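Local structure of putative hydrolase (Burkholderia cenocepacia, 4X00) at residues 150-153 and 154-157; 171-174 and 175-178; 179-183 and 184-188; 198-201 and 202-206; 266-269 and 270-273. The protein is probably a hydrolase of the alpha/beta hydrolase fold, perhaps acting on aryl esters. All coordinates share one frame; numbering follows the deposited sequence.

Interaction 1. Residues 150-153 and 154-157; sequences HPEV and YRDM
His150 and Tyr154 meet one helical turn apart at the start of helix 151-156. His150 is the N-cap residue. The Tyr154 side chain can be followed outward from the backbone. Its CB lies close to His150 O, and CG comes nearer still, at 3.2 Å from His150 O. That oxygen sits over one face of the ring, and CD2 still lies against it. Tyr154 CG is anti to its own carbonyl carbon (chi1 -64°), which swings the ring back toward the cap residue. Further out, Tyr154 CE2 is 3.5 Å from His150 N, while CE1 and CZ lie under His150 CB. That CB stands over the ring centre, 3.7 Å from the Tyr154 centroid, in a CH-pi contact. The two rings form an offset edge-to-face pair, with the His150 edge toward the Tyr154 face and the planes at 86°. At the tip, Tyr154 OH meets the imidazole at its edge, near the ring plane, 3.3 Å from His150 CD2. The hydroxyl is hydrogen-bonded to Val148 O, and His150 NE2 to Ala231 O.

The backbone adds the first helical bond, Tyr154 N to His150 O at 2.9 Å. On another side of the helix, Arg155 grips Asp156 side-on. NE and NH2 both reach Asp156 OD1, at 3.0 Å from NE, from the same face of the carboxylate. Val153 packs on Ala171 and Phe172 of helix 162-174. One carbonyl, His150 O, thus accepts the helical N-H while lying against the ring, and the outside bonds at His150 NE2 and Tyr154 OH help to hold the two rings in this arrangement.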
# COMPACT_ATOMS: atom_id res chain seq x y z
N HIS A 150 -15.20 -12.90 -0.23
CA HIS A 150 -15.90 -12.52 0.99
C HIS A 150 -17.12 -11.74 0.59
O HIS A 150 -17.19 -10.52 0.78
CB HIS A 150 -15.03 -11.65 1.90
CG HIS A 150 -13.88 -12.38 2.51
ND1 HIS A 150 -14.04 -13.37 3.46
CD2 HIS A 150 -12.55 -12.28 2.29
CE1 HIS A 150 -12.85 -13.84 3.80
NE2 HIS A 150 -11.93 -13.18 3.13
N PRO A 151 -18.11 -12.42 0.01
CA PRO A 151 -19.20 -11.63 -0.60
C PRO A 151 -19.98 -10.78 0.40
O PRO A 151 -20.31 -9.65 0.07
CB PRO A 151 -20.10 -12.69 -1.24
CG PRO A 151 -19.66 -14.01 -0.64
CD PRO A 151 -18.20 -13.85 -0.30
N GLU A 152 -20.21 -11.28 1.61
CA GLU A 152 -20.98 -10.55 2.63
C GLU A 152 -20.23 -9.29 3.05
O GLU A 152 -20.79 -8.20 3.13
CB GLU A 152 -21.24 -11.44 3.85
CG GLU A 152 -21.97 -12.77 3.55
CD GLU A 152 -21.03 -13.97 3.40
OE1 GLU A 152 -19.92 -13.81 2.87
OE2 GLU A 152 -21.41 -15.10 3.77
N VAL A 153 -18.93 -9.43 3.35
CA VAL A 153 -18.15 -8.31 3.86
C VAL A 153 -17.95 -7.26 2.78
O VAL A 153 -18.09 -6.05 3.03
CB VAL A 153 -16.77 -8.79 4.39
CG1 VAL A 153 -15.87 -7.60 4.72
CG2 VAL A 153 -16.97 -9.68 5.63
N TYR A 154 -17.63 -7.71 1.56
CA TYR A 154 -17.37 -6.76 0.50
C TYR A 154 -18.64 -5.97 0.16
O TYR A 154 -18.56 -4.76 -0.11
CB TYR A 154 -16.79 -7.49 -0.72
CG TYR A 154 -15.41 -8.16 -0.52
CD1 TYR A 154 -14.55 -7.85 0.54
CD2 TYR A 154 -15.02 -9.16 -1.37
CE1 TYR A 154 -13.31 -8.49 0.67
CE2 TYR A 154 -13.82 -9.80 -1.22
CZ TYR A 154 -12.98 -9.47 -0.22
OH TYR A 154 -11.74 -10.12 -0.09
N ARG A 155 -19.81 -6.61 0.24
CA ARG A 155 -21.08 -5.92 0.04
C ARG A 155 -21.36 -4.98 1.22
O ARG A 155 -21.75 -3.80 1.02
CB ARG A 155 -22.20 -6.93 -0.13
CG ARG A 155 -23.59 -6.32 -0.12
CD ARG A 155 -24.62 -7.37 0.28
NE ARG A 155 -24.37 -7.82 1.65
CZ ARG A 155 -24.71 -9.03 2.10
NH1 ARG A 155 -25.28 -9.90 1.28
NH2 ARG A 155 -24.46 -9.36 3.36
N ASP A 156 -21.22 -5.49 2.44
CA ASP A 156 -21.60 -4.66 3.59
C ASP A 156 -20.72 -3.42 3.72
O ASP A 156 -21.21 -2.36 4.12
CB ASP A 156 -21.50 -5.44 4.90
CG ASP A 156 -22.57 -6.50 5.05
OD1 ASP A 156 -23.52 -6.54 4.25
OD2 ASP A 156 -22.46 -7.28 6.03
N MET A 157 -19.41 -3.54 3.45
CA MET A 157 -18.54 -2.42 3.77
C MET A 157 -18.77 -1.24 2.81
O MET A 157 -18.27 -0.16 3.09
CB MET A 157 -17.05 -2.83 3.81
CG MET A 157 -16.43 -3.13 2.49
SD MET A 157 -14.70 -3.62 2.73
CE MET A 157 -14.24 -4.03 1.04

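Interaction 2. Residues 171-174 and 175-178; sequences AFLR and LCFH
Leu175 N donates to Ala171 O at 3.0 Å, the last bond of alpha-helical spacing across this join. The next bond is shorter in sequence: Cys176 N reaches Leu173 O at 3.0 Å, three residues back, as the chain tightens into a turn. A weak bond from Phe177 N to Arg174 O, 3.4 Å long, closes a type I beta turn from Arg174 to Phe177.

Cys176 SG makes a sulfur-aromatic contact with Phe172. It lies 4.6 Å from the centroid of the Phe172 ring and approaches it obliquely. Its nearest ring atom is CE2, at 3.9 Å from SG. Phe172 CG is anti to the backbone N (chi1 179°), which carries the ring along the helix side where the sulfur can meet it.

In the alpha/beta hydrolase fold, helices inserted between strands, here 132-136 and 222-227, commonly form a cap over the active site. Helix 162-174 is consistent with such a place. Cys176 touches what is probably the Ser-His-Asp triad, and Phe172 lies near the presumed nucleophile elbow.

The side chains of Leu173 and Phe177 run alongside each other in apolar contact, with Leu173 CD1 4.1 Å from Phe177 CE2. Outside the two segments, Leu173 packs on Phe186, Leu189 and Leu190 of helix 183-194, while Phe177 touches Leu263 and Glu264.

Two side chains also lie against backbone carbonyls. Phe177 CD2 is 3.3 Å from Leu173 O, which approaches the ring obliquely. Leu175 turns back along the helix, and its CG rests 3.4 Å from Ala171 O.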
# COMPACT_ATOMS: atom_id res chain seq x y z
N ALA A 171 -15.37 -5.85 9.95
CA ALA A 171 -15.07 -7.21 9.50
C ALA A 171 -13.88 -7.22 8.52
O ALA A 171 -13.01 -8.11 8.57
CB ALA A 171 -16.32 -7.84 8.86
N PHE A 172 -13.84 -6.24 7.62
CA PHE A 172 -12.71 -6.14 6.70
C PHE A 172 -11.40 -5.95 7.47
O PHE A 172 -10.38 -6.55 7.13
CB PHE A 172 -12.95 -4.97 5.74
CG PHE A 172 -11.84 -4.79 4.76
CD1 PHE A 172 -11.86 -5.50 3.58
CD2 PHE A 172 -10.80 -3.89 5.00
CE1 PHE A 172 -10.83 -5.35 2.64
CE2 PHE A 172 -9.77 -3.72 4.04
CZ PHE A 172 -9.80 -4.46 2.87
N LEU A 173 -11.41 -5.06 8.46
CA LEU A 173 -10.17 -4.81 9.21
C LEU A 173 -9.75 -6.09 9.93
O LEU A 173 -8.54 -6.40 10.00
CB LEU A 173 -10.36 -3.67 10.21
CG LEU A 173 -9.09 -3.22 10.97
CD1 LEU A 173 -7.99 -2.78 10.02
CD2 LEU A 173 -9.44 -2.11 11.93
N ARG A 174 -10.69 -6.88 10.47
CA ARG A 174 -10.32 -8.15 11.10
C ARG A 174 -9.67 -9.09 10.10
O ARG A 174 -8.75 -9.84 10.45
CB ARG A 174 -11.54 -8.82 11.72
CG ARG A 174 -12.04 -8.13 12.98
CD ARG A 174 -11.05 -8.30 14.12
NE ARG A 174 -11.52 -7.67 15.35
CZ ARG A 174 -10.75 -7.43 16.41
NH1 ARG A 174 -9.46 -7.78 16.39
NH2 ARG A 174 -11.27 -6.86 17.49
N LEU A 175 -10.13 -9.05 8.85
CA LEU A 175 -9.56 -9.89 7.79
C LEU A 175 -8.16 -9.44 7.40
O LEU A 175 -7.48 -10.14 6.65
CB LEU A 175 -10.48 -9.89 6.56
CG LEU A 175 -11.76 -10.71 6.80
CD1 LEU A 175 -12.74 -10.39 5.66
CD2 LEU A 175 -11.49 -12.21 6.89
N CYS A 176 -7.72 -8.28 7.86
CA CYS A 176 -6.39 -7.80 7.49
C CYS A 176 -5.28 -8.51 8.29
O CYS A 176 -4.10 -8.27 8.02
CB CYS A 176 -6.29 -6.29 7.70
SG CYS A 176 -7.14 -5.30 6.44
N PHE A 177 -5.65 -9.34 9.27
CA PHE A 177 -4.65 -9.94 10.16
C PHE A 177 -4.87 -11.41 10.34
O PHE A 177 -6.02 -11.87 10.39
CB PHE A 177 -4.69 -9.31 11.55
CG PHE A 177 -4.51 -7.82 11.54
CD1 PHE A 177 -3.24 -7.26 11.53
CD2 PHE A 177 -5.62 -6.96 11.51
CE1 PHE A 177 -3.08 -5.89 11.49
CE2 PHE A 177 -5.44 -5.60 11.48
CZ PHE A 177 -4.19 -5.06 11.47
N HIS A 178 -3.78 -12.17 10.46
CA HIS A 178 -3.86 -13.49 11.09
C HIS A 178 -3.55 -13.36 12.57
O HIS A 178 -4.34 -13.81 13.40
CB HIS A 178 -2.88 -14.47 10.43
CG HIS A 178 -2.94 -15.84 11.02
ND1 HIS A 178 -4.06 -16.63 10.96
CD2 HIS A 178 -2.00 -16.55 11.69
CE1 HIS A 178 -3.81 -17.78 11.56
NE2 HIS A 178 -2.57 -17.76 12.01

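Interaction 3. Residues 179-183 and 184-188; sequences RQPDA and TTFSL. With EDO (1,2-ethanediol), chain K.
Asp182 CG stands between its own backbone N and carbonyl carbon (chi1 59°), and this turns the carboxylate over the first turn of helix 183-194. Thr185 OG1 lies beside its own N, anti to the carbonyl carbon (chi1 -62°). The hydroxyl and the backbone N-H of Thr185 therefore face the same carboxylate. Asp182 is the N-cap. Its OD1 accepts from Thr185 N at 2.9 Å, an almost straight bond of 167°. The N-H comes to OD1 from above the carboxylate plane. The other oxygen, OD2, lies 3.0 Å from Thr185 OG1. The two side chains cross at about a right angle.

The backbone continues the pattern. Phe186 N donates to Asp182 O at 2.9 Å, and Ser187 N donates to Ala183 O. In the conformer described, Ser187 OG reaches Thr184 O at 2.7 Å, a carbonyl that also accepts from Leu188 N.

Before the cap, Pro181 packs against the helix. Its CG meets the edge of the Phe186 ring and lies 4.1 Å from Phe186 CB, while its CB touches Thr185 CG2. One conformer of Arg174 makes a cation-pi contact with Phe186, and Gln180 NE2 bonds to Arg174 O, tying the loop to the preceding helix. A 1,2-ethanediol, probably from the crystallisation liquor, donates from O2 to Arg179 O at 2.8 Å.

A carboxylate here takes up an N-H of the first helical turn that has no earlier carbonyl of the helix to meet. Its negative charge would also probably interact well with the positive end of the helix dipole.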
# COMPACT_ATOMS: atom_id res chain seq x y z
N ARG A 179 -2.41 -12.75 12.90
CA ARG A 179 -2.04 -12.41 14.28
C ARG A 179 -2.79 -11.10 14.60
O ARG A 179 -2.38 -10.05 14.15
CB ARG A 179 -0.51 -12.21 14.43
CG ARG A 179 0.42 -13.40 14.09
CD ARG A 179 1.88 -13.03 14.44
NE ARG A 179 2.82 -14.14 14.31
CZ ARG A 179 4.12 -14.06 14.63
NH1 ARG A 179 4.64 -12.93 15.11
NH2 ARG A 179 4.89 -15.12 14.49
N GLN A 180 -3.92 -11.17 15.31
CA GLN A 180 -4.66 -9.94 15.58
C GLN A 180 -3.86 -8.99 16.44
O GLN A 180 -3.15 -9.42 17.35
CB GLN A 180 -6.00 -10.23 16.27
CG GLN A 180 -6.99 -10.98 15.38
CD GLN A 180 -7.41 -10.21 14.11
OE1 GLN A 180 -7.60 -8.99 14.14
NE2 GLN A 180 -7.62 -10.93 13.03
N PRO A 181 -3.97 -7.69 16.16
CA PRO A 181 -3.29 -6.68 16.98
C PRO A 181 -3.92 -6.58 18.36
O PRO A 181 -5.01 -7.11 18.59
CB PRO A 181 -3.47 -5.38 16.20
CG PRO A 181 -4.66 -5.60 15.37
CD PRO A 181 -4.78 -7.08 15.08
N ASP A 182 -3.26 -5.92 19.29
CA ASP A 182 -3.90 -5.73 20.58
C ASP A 182 -5.15 -4.85 20.39
O ASP A 182 -5.31 -4.17 19.35
CB ASP A 182 -2.96 -5.09 21.59
CG ASP A 182 -2.47 -3.74 21.14
OD1 ASP A 182 -3.18 -2.75 21.34
OD2 ASP A 182 -1.37 -3.66 20.55
N ALA A 183 -6.03 -4.87 21.38
CA ALA A 183 -7.33 -4.24 21.25
C ALA A 183 -7.21 -2.75 21.01
O ALA A 183 -8.00 -2.17 20.28
CB ALA A 183 -8.19 -4.49 22.50
N THR A 184 -6.24 -2.10 21.64
CA THR A 184 -6.14 -0.65 21.48
C THR A 184 -5.67 -0.29 20.06
O THR A 184 -6.21 0.61 19.41
CB THR A 184 -5.22 -0.05 22.55
OG1 THR A 184 -5.77 -0.34 23.84
CG2 THR A 184 -5.14 1.45 22.41
N THR A 185 -4.69 -1.03 19.54
CA THR A 185 -4.25 -0.83 18.17
C THR A 185 -5.39 -1.08 17.19
O THR A 185 -5.57 -0.31 16.22
CB THR A 185 -3.08 -1.75 17.83
OG1 THR A 185 -1.98 -1.43 18.69
CG2 THR A 185 -2.65 -1.60 16.38
N PHE A 186 -6.15 -2.15 17.41
CA PHE A 186 -7.29 -2.41 16.54
C PHE A 186 -8.27 -1.24 16.58
O PHE A 186 -8.75 -0.80 15.53
CB PHE A 186 -7.99 -3.71 16.93
CG PHE A 186 -9.04 -4.13 15.94
CD1 PHE A 186 -8.69 -4.84 14.80
CD2 PHE A 186 -10.36 -3.79 16.14
CE1 PHE A 186 -9.65 -5.22 13.87
CE2 PHE A 186 -11.33 -4.14 15.20
CZ PHE A 186 -10.97 -4.87 14.07
N SER A 187 -8.55 -0.70 17.77
CA SER A 187 -9.52 0.38 17.88
C SER A 187 -9.01 1.63 17.14
O SER A 187 -9.81 2.37 16.55
CB SER A 187 -9.82 0.71 19.34
OG SER A 187 -8.76 1.43 19.94
N LEU A 188 -7.71 1.90 17.18
CA LEU A 188 -7.13 3.06 16.48
C LEU A 188 -7.32 2.87 14.98
O LEU A 188 -7.78 3.77 14.26
CB LEU A 188 -5.65 3.21 16.84
CG LEU A 188 -4.95 4.32 16.08
CD1 LEU A 188 -5.56 5.68 16.40
CD2 LEU A 188 -3.43 4.29 16.42
C1 EDO K . 0.19 -6.00 15.06
O1 EDO K . -0.39 -4.84 15.62
C2 EDO K . -0.76 -7.09 14.59
O2 EDO K . -0.34 -8.35 15.13

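Interaction 4. Residues 198-201 and 202-206; sequences WDMQ and RAVRS
Backbone bonds of the alpha-helical spacing join the segments, from Arg202 N to Trp198 O, Ala203 N to Asp199 O and Val204 N to Met200 O, the last 2.8 Å long. They form helix 198-204, which in this alpha/beta hydrolase fold packs against helices 82-85, 87-100 and 162-174.

The main side-chain contact is a salt bridge between residues three apart. Asp199 OD1 lies 2.7 Å from Arg202 NH2. Asp199 and Arg202 extend together from the helix, but the carboxylate and guanidinium planes stand 76° apart. Arg202 bends at chi3 (-55°), which folds its guanidinium back over the helix. Trp198 O then sits over the centre of one guanidinium face, 3.6 Å from Arg202 CZ.

On the buried side, Met200 SD lies 4.1 Å from Val204 CB. Met200 also touches Tyr84 and Trp90, and Val204 packs on Trp90. Gln201 OE1 is hydrogen-bonded to His165 NE2, and the Trp198 ring stacks with the same histidine, which ties this turn to helix 162-174. Further along, Arg205 turns back on the chain: its NE donates in the guanidinium plane to Arg202 O at 2.9 Å.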
# COMPACT_ATOMS: atom_id res chain seq x y z
N TRP A 198 -16.72 7.14 1.47
CA TRP A 198 -17.64 6.14 0.94
C TRP A 198 -17.68 6.21 -0.59
O TRP A 198 -17.96 5.20 -1.26
CB TRP A 198 -19.04 6.36 1.51
CG TRP A 198 -19.16 6.02 2.96
CD1 TRP A 198 -18.16 6.01 3.91
CD2 TRP A 198 -20.36 5.64 3.63
NE1 TRP A 198 -18.68 5.64 5.13
CE2 TRP A 198 -20.04 5.44 4.99
CE3 TRP A 198 -21.68 5.50 3.21
CZ2 TRP A 198 -20.99 5.01 5.91
CZ3 TRP A 198 -22.63 5.08 4.13
CH2 TRP A 198 -22.28 4.84 5.46
N ASP A 199 -17.39 7.38 -1.16
CA ASP A 199 -17.33 7.49 -2.63
C ASP A 199 -16.14 6.69 -3.15
O ASP A 199 -16.23 5.97 -4.13
CB ASP A 199 -17.21 8.95 -3.06
CG ASP A 199 -18.38 9.80 -2.57
OD1 ASP A 199 -19.51 9.40 -2.87
OD2 ASP A 199 -18.16 10.82 -1.86
N MET A 200 -15.01 6.85 -2.47
CA MET A 200 -13.81 6.10 -2.80
C MET A 200 -14.10 4.60 -2.68
O MET A 200 -13.77 3.83 -3.59
CB MET A 200 -12.67 6.52 -1.88
CG MET A 200 -11.39 5.74 -2.14
SD MET A 200 -11.31 4.13 -1.29
CE MET A 200 -11.46 4.67 0.44
N GLN A 201 -14.74 4.19 -1.57
CA GLN A 201 -14.92 2.76 -1.36
C GLN A 201 -15.74 2.08 -2.45
O GLN A 201 -15.45 0.96 -2.87
CB GLN A 201 -15.60 2.47 -0.02
CG GLN A 201 -14.77 2.77 1.20
CD GLN A 201 -15.61 2.46 2.41
OE1 GLN A 201 -16.27 3.33 2.95
NE2 GLN A 201 -15.66 1.18 2.79
N ARG A 202 -16.80 2.74 -2.90
CA ARG A 202 -17.64 2.18 -3.97
C ARG A 202 -16.89 2.14 -5.31
O ARG A 202 -17.07 1.21 -6.11
CB ARG A 202 -18.93 2.98 -4.13
CG ARG A 202 -19.92 2.78 -2.98
CD ARG A 202 -21.25 3.52 -3.19
NE ARG A 202 -21.05 4.95 -3.44
CZ ARG A 202 -21.19 5.93 -2.54
NH1 ARG A 202 -21.58 5.68 -1.30
NH2 ARG A 202 -20.98 7.18 -2.91
N ALA A 203 -16.06 3.14 -5.54
CA ALA A 203 -15.36 3.27 -6.81
C ALA A 203 -14.12 2.37 -6.94
O ALA A 203 -13.79 1.89 -8.05
CB ALA A 203 -14.98 4.75 -7.01
N VAL A 204 -13.41 2.13 -5.83
CA VAL A 204 -12.08 1.54 -5.94
C VAL A 204 -12.15 0.10 -6.47
O VAL A 204 -11.20 -0.38 -7.10
CB VAL A 204 -11.35 1.62 -4.57
CG1 VAL A 204 -11.98 0.68 -3.57
CG2 VAL A 204 -9.85 1.39 -4.76
N ARG A 205 -13.30 -0.56 -6.28
CA ARG A 205 -13.63 -1.84 -6.88
C ARG A 205 -13.34 -1.88 -8.39
O ARG A 205 -12.92 -2.90 -8.94
CB ARG A 205 -15.13 -2.13 -6.64
CG ARG A 205 -15.60 -1.81 -5.20
CD ARG A 205 -17.04 -2.26 -5.03
NE ARG A 205 -18.03 -1.56 -5.85
CZ ARG A 205 -19.10 -2.18 -6.34
NH1 ARG A 205 -20.00 -1.55 -7.08
NH2 ARG A 205 -19.24 -3.48 -6.08
N SER A 206 -13.58 -0.75 -9.03
CA SER A 206 -13.50 -0.60 -10.48
C SER A 206 -12.22 0.08 -10.94
O SER A 206 -12.09 0.40 -12.11
CB SER A 206 -14.69 0.21 -11.01
OG SER A 206 -15.91 -0.44 -10.73

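Interaction 5. Residues 266-269 and 270-273; sequences PERF and NRDL. With EDO (1,2-ethanediol), chain H.
Hydrogen bonds of the backbone join Pro266-Phe269 to Asn270-Leu273 as successive turns of helix 266-280, the C-terminal helix of this alpha/beta hydrolase fold. Asp272 N to Arg268 O is one of them, at 2.9 Å and 171°.

Charged groups gather on one side. Arg271 NH2 bonds to Asp272 OD1 at 3.1 Å in a salt bridge, meeting it from above the carboxylate plane. The Arg268 chain is extended, and its NE stays 4.4 Å from Asp272 OD2, beyond a salt bridge. Arg268 NH1 pairs instead with Glu265, and Arg268 also makes a cation-pi contact with Tyr254. Tyr254 OH is hydrogen-bonded to Asp272 OD2.

Apolar contacts lie on the side facing the sheet. Phe269 CE2 and Leu273 CD2 are 4.1 Å apart. Phe269 touches Val136 and Leu225, and Leu273 touches Val134, so this side covers strands 132-136 and 222-227.

Asn270 OD1 lies at the edge of the Phe269 ring, 3.5 Å from Phe269 CD2; ring and amide planes are 70° apart. Asn270 is buried, and Lys52, Gln53 and Asp56 satisfy its polar atoms.

A bound 1,2-ethanediol, probably from the crystallisation liquor, links Arg268 to Asp272. Arg271 NH2 is close to its O2, at 3.1 Å. Arg268 NE donates to the same O2 at 2.8 Å, and that O2 in turn donates to Asp272 OD2 at 2.6 Å.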
# COMPACT_ATOMS: atom_id res chain seq x y z
N PRO A 266 6.83 -7.51 12.75
CA PRO A 266 7.49 -6.25 12.39
C PRO A 266 9.01 -6.34 12.43
O PRO A 266 9.65 -5.68 11.61
CB PRO A 266 6.95 -5.27 13.46
CG PRO A 266 6.62 -6.14 14.63
CD PRO A 266 6.08 -7.42 14.02
N GLU A 267 9.58 -7.13 13.34
CA GLU A 267 11.03 -7.23 13.38
C GLU A 267 11.57 -7.91 12.12
O GLU A 267 12.53 -7.45 11.48
CB GLU A 267 11.46 -8.03 14.61
CG GLU A 267 11.04 -7.40 15.93
CD GLU A 267 9.60 -7.77 16.38
OE1 GLU A 267 8.95 -8.61 15.74
OE2 GLU A 267 9.17 -7.29 17.44
N ARG A 268 10.92 -8.99 11.72
CA ARG A 268 11.27 -9.67 10.48
C ARG A 268 11.06 -8.76 9.26
O ARG A 268 11.93 -8.65 8.39
CB ARG A 268 10.46 -10.96 10.35
CG ARG A 268 10.70 -11.75 9.09
CD ARG A 268 9.76 -12.94 9.07
NE ARG A 268 9.96 -13.79 7.90
CZ ARG A 268 9.20 -14.84 7.64
NH1 ARG A 268 8.21 -15.19 8.50
NH2 ARG A 268 9.46 -15.59 6.57
N PHE A 269 9.92 -8.07 9.24
CA PHE A 269 9.63 -7.20 8.11
C PHE A 269 10.68 -6.10 7.98
O PHE A 269 11.15 -5.83 6.87
CB PHE A 269 8.23 -6.60 8.26
CG PHE A 269 7.86 -5.71 7.09
CD1 PHE A 269 7.31 -6.26 5.95
CD2 PHE A 269 8.14 -4.36 7.13
CE1 PHE A 269 7.00 -5.47 4.86
CE2 PHE A 269 7.83 -3.55 6.03
CZ PHE A 269 7.30 -4.12 4.90
N ASN A 270 11.03 -5.48 9.10
CA ASN A 270 11.97 -4.36 9.04
C ASN A 270 13.35 -4.83 8.64
O ASN A 270 14.10 -4.09 7.98
CB ASN A 270 12.02 -3.64 10.38
CG ASN A 270 10.73 -2.92 10.69
OD1 ASN A 270 9.84 -2.82 9.83
ND2 ASN A 270 10.63 -2.38 11.90
N ARG A 271 13.72 -6.04 9.07
CA ARG A 271 14.96 -6.66 8.62
C ARG A 271 14.94 -6.89 7.10
O ARG A 271 15.86 -6.49 6.38
CB ARG A 271 15.15 -8.00 9.36
CG ARG A 271 16.51 -8.64 9.06
CD ARG A 271 16.49 -10.15 9.41
NE ARG A 271 15.69 -10.88 8.44
CZ ARG A 271 14.86 -11.90 8.72
NH1 ARG A 271 14.73 -12.35 9.96
NH2 ARG A 271 14.14 -12.46 7.75
N ASP A 272 13.87 -7.51 6.60
CA ASP A 272 13.76 -7.74 5.16
C ASP A 272 13.76 -6.43 4.38
O ASP A 272 14.37 -6.35 3.31
CB ASP A 272 12.48 -8.53 4.86
CG ASP A 272 12.58 -10.00 5.20
OD1 ASP A 272 13.71 -10.55 5.38
OD2 ASP A 272 11.52 -10.64 5.27
N LEU A 273 13.08 -5.41 4.89
CA LEU A 273 13.00 -4.14 4.18
C LEU A 273 14.36 -3.47 4.13
O LEU A 273 14.83 -3.05 3.05
CB LEU A 273 11.97 -3.22 4.84
CG LEU A 273 11.92 -1.81 4.25
CD1 LEU A 273 11.60 -1.84 2.72
CD2 LEU A 273 10.88 -0.96 4.99
C1 EDO H . 11.80 -15.26 4.60
O1 EDO H . 12.32 -15.92 5.78
C2 EDO H . 12.04 -13.75 4.62
O2 EDO H . 11.78 -13.18 5.90

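The five contacts follow one another along the chain without overlap. Interactions 1 to 4 lie on or at the ends of helices 151-156, 162-174, 183-194 and 198-204, which come between strands 132-136 and 222-227 of the sheet. Interactions 1 and 2 have centres about 12 Å apart and touch through His150 and Leu175. Interactions 2 and 3, centres about 10 Å apart, meet through Arg174 and Gln180. Interaction 4 touches interaction 1, centres about 13 Å apart, through Gln201 and Met157 O. Interaction 5 is on helix 266-280, about 31 Å from interaction 4 between centres and across the chain's centre. The inserted helices thus form one connected group, consistent with a cap, while the last helix packs against the sheet.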